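SH2 domain-containing protein 3C (Homo sapiens, PDB 3T6G) acts as an adapter in cell adhesion and migration signalling, its closed, exchange-incompetent Cdc25-homology domain binding the C-terminal part of BCAR1 (p130Cas). Local coordinates at residues L44-V48 with R270-V276. The protein carries 2 engineered substitutions. Residues are numbered along the deposited sequence; the frame is centred on the assembly and turned at random.
Sequences LLAEV and RPELLEV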
loop_
_atom_site.group_PDB
_atom_site.type_symbol
_atom_site.label_atom_id
_atom_site.label_comp_id
_atom_site.label_asym_id
_atom_site.label_seq_id
_atom_site.Cartn_x
_atom_site.Cartn_y
_atom_site.Cartn_z
ATOM N N LEU A 44 -25.265 -11.028 3.860
ATOM C CA LEU A 44 -24.236 -11.171 4.897
ATOM C C LEU A 44 -23.736 -9.830 5.408
ATOM O O LEU A 44 -23.567 -9.652 6.608
ATOM C CB LEU A 44 -23.069 -12.033 4.419
ATOM C CG LEU A 44 -23.458 -13.500 4.233
ATOM C CD1 LEU A 44 -22.457 -14.200 3.344
ATOM C CD2 LEU A 44 -23.631 -14.223 5.581
ATOM N N LEU A 45 -23.513 -8.885 4.497
ATOM C CA LEU A 45 -23.064 -7.548 4.873
ATOM C C LEU A 45 -24.156 -6.845 5.672
ATOM O O LEU A 45 -23.882 -6.233 6.712
ATOM C CB LEU A 45 -22.657 -6.730 3.637
ATOM C CG LEU A 45 -21.476 -7.273 2.815
ATOM C CD1 LEU A 45 -21.340 -6.608 1.423
ATOM C CD2 LEU A 45 -20.197 -7.119 3.630
ATOM N N ALA A 46 -25.395 -6.953 5.196
ATOM C CA ALA A 46 -26.537 -6.308 5.859
ATOM C C ALA A 46 -26.815 -6.804 7.277
ATOM O O ALA A 46 -27.234 -6.020 8.128
ATOM C CB ALA A 46 -27.792 -6.443 5.017
ATOM N N GLU A 47 -26.594 -8.097 7.518
ATOM C CA GLU A 47 -26.965 -8.741 8.789
ATOM C C GLU A 47 -26.352 -8.033 9.973
ATOM O O GLU A 47 -26.791 -8.200 11.104
ATOM C CB GLU A 47 -26.496 -10.208 8.838
ATOM C CG GLU A 47 -27.345 -11.213 8.062
ATOM C CD GLU A 47 -26.770 -12.635 8.085
ATOM O OE1 GLU A 47 -26.013 -12.970 9.031
ATOM O OE2 GLU A 47 -27.073 -13.417 7.149
ATOM N N VAL A 48 -25.316 -7.248 9.724
ATOM C CA VAL A 48 -24.475 -6.865 10.829
ATOM C C VAL A 48 -24.030 -5.406 10.745
ATOM O O VAL A 48 -23.878 -4.847 9.659
ATOM C CB VAL A 48 -23.289 -7.853 10.953
ATOM C CG1 VAL A 48 -22.047 -7.340 10.225
ATOM C CG2 VAL A 48 -22.993 -8.123 12.403
ATOM N N ARG A 270 -17.537 -14.384 12.589
ATOM C CA ARG A 270 -18.474 -15.186 11.823
ATOM C C ARG A 270 -17.805 -15.602 10.525
ATOM O O ARG A 270 -17.635 -14.789 9.624
ATOM C CB ARG A 270 -19.740 -14.403 11.508
ATOM C CG ARG A 270 -20.230 -13.526 12.635
ATOM C CD ARG A 270 -21.337 -12.630 12.123
ATOM N NE ARG A 270 -22.257 -12.221 13.177
ATOM C CZ ARG A 270 -23.575 -12.300 13.061
ATOM N NH1 ARG A 270 -24.108 -12.771 11.940
ATOM N NH2 ARG A 270 -24.360 -11.911 14.059
ATOM N N PRO A 271 -17.411 -16.872 10.438
ATOM C CA PRO A 271 -16.856 -17.541 9.263
ATOM C C PRO A 271 -17.286 -16.952 7.917
ATOM O O PRO A 271 -16.417 -16.564 7.119
ATOM C CB PRO A 271 -17.387 -18.974 9.407
ATOM C CG PRO A 271 -17.944 -19.072 10.857
ATOM C CD PRO A 271 -17.523 -17.809 11.561
ATOM N N GLU A 272 -18.591 -16.885 7.664
ATOM C CA GLU A 272 -19.091 -16.463 6.349
ATOM C C GLU A 272 -18.677 -15.041 6.041
ATOM O O GLU A 272 -18.392 -14.680 4.900
ATOM C CB GLU A 272 -20.609 -16.570 6.279
ATOM C CG GLU A 272 -21.168 -17.913 6.714
ATOM C CD GLU A 272 -22.618 -18.084 6.299
ATOM O OE1 GLU A 272 -23.491 -17.413 6.895
ATOM O OE2 GLU A 272 -22.880 -18.875 5.365
ATOM N N LEU A 273 -18.642 -14.236 7.086
ATOM C CA LEU A 273 -18.266 -12.851 6.962
ATOM C C LEU A 273 -16.802 -12.775 6.591
ATOM O O LEU A 273 -16.436 -11.994 5.707
ATOM C CB LEU A 273 -18.526 -12.126 8.275
ATOM C CG LEU A 273 -19.531 -10.985 8.266
ATOM C CD1 LEU A 273 -19.363 -10.201 9.551
ATOM C CD2 LEU A 273 -19.285 -10.077 7.073
ATOM N N LEU A 274 -15.963 -13.586 7.243
ATOM C CA LEU A 274 -14.538 -13.638 6.873
ATOM C C LEU A 274 -14.434 -14.041 5.417
ATOM O O LEU A 274 -13.710 -13.401 4.649
ATOM C CB LEU A 274 -13.715 -14.588 7.753
ATOM C CG LEU A 274 -13.525 -14.142 9.205
ATOM C CD1 LEU A 274 -12.642 -15.076 9.998
ATOM C CD2 LEU A 274 -12.949 -12.774 9.241
ATOM N N GLU A 275 -15.184 -15.061 5.001
ATOM C CA GLU A 275 -15.110 -15.413 3.579
ATOM C C GLU A 275 -15.333 -14.194 2.670
ATOM O O GLU A 275 -14.570 -13.979 1.705
ATOM C CB GLU A 275 -16.091 -16.507 3.229
ATOM C CG GLU A 275 -15.907 -17.053 1.837
ATOM C CD GLU A 275 -16.398 -18.490 1.730
ATOM O OE1 GLU A 275 -16.614 -19.123 2.793
ATOM O OE2 GLU A 275 -16.575 -18.988 0.592
ATOM N N VAL A 276 -16.360 -13.390 3.003
ATOM C CA VAL A 276 -16.810 -12.264 2.168
ATOM C C VAL A 276 -15.694 -11.245 1.978
ATOM O O VAL A 276 -15.537 -10.655 0.915
ATOM C CB VAL A 276 -18.068 -11.580 2.791
ATOM C CG1 VAL A 276 -18.380 -10.305 2.085
ATOM C CG2 VAL A 276 -19.295 -12.530 2.750
#
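Within the all-helical Cdc25-homology (Ras-GEF) domain, residues 44-48, at the C-terminal end of helix 35-46, pack against the short helix 271-276, joining parts of the chain more than 220 residues apart. The contact is made almost wholly by side chains, with no hydrogen bond crossing it. Leu44, an m,t rotamer pointing at the other helix, has the largest area covered by the other segment: its CD1 packs 3.6 Å from Val276 CG2, while its CD2 lies 3.5 Å from Glu272 OE1, so this leucine spans one turn of the partner helix and meets both apolar and charged groups. Leu45 starts out sideways, but its m,t conformation carries CD2 to 4.0 Å from Val276 CG1; beyond the pair, Met109 of helix 93-115 also touches Val276. Leu273 likewise leaves its backbone sideways. With chi1 at -118°, between the usual wells, it extends CD1 to 4.0 Å from Val48 CG1, and Leu53 of helix 50-64 packs on both residues. Val48 has left helical geometry, and its chi1 of 95° is also off-rotamer. Toward the exposed side, Arg270 reaches out nearly extended through chi2 and chi3, so that Val48 CG2 lies over one face of its guanidinium. Near the plane of that group, at its edge, Glu47 OE1 forms a salt bridge to Arg270 NH1 at 3.5 Å.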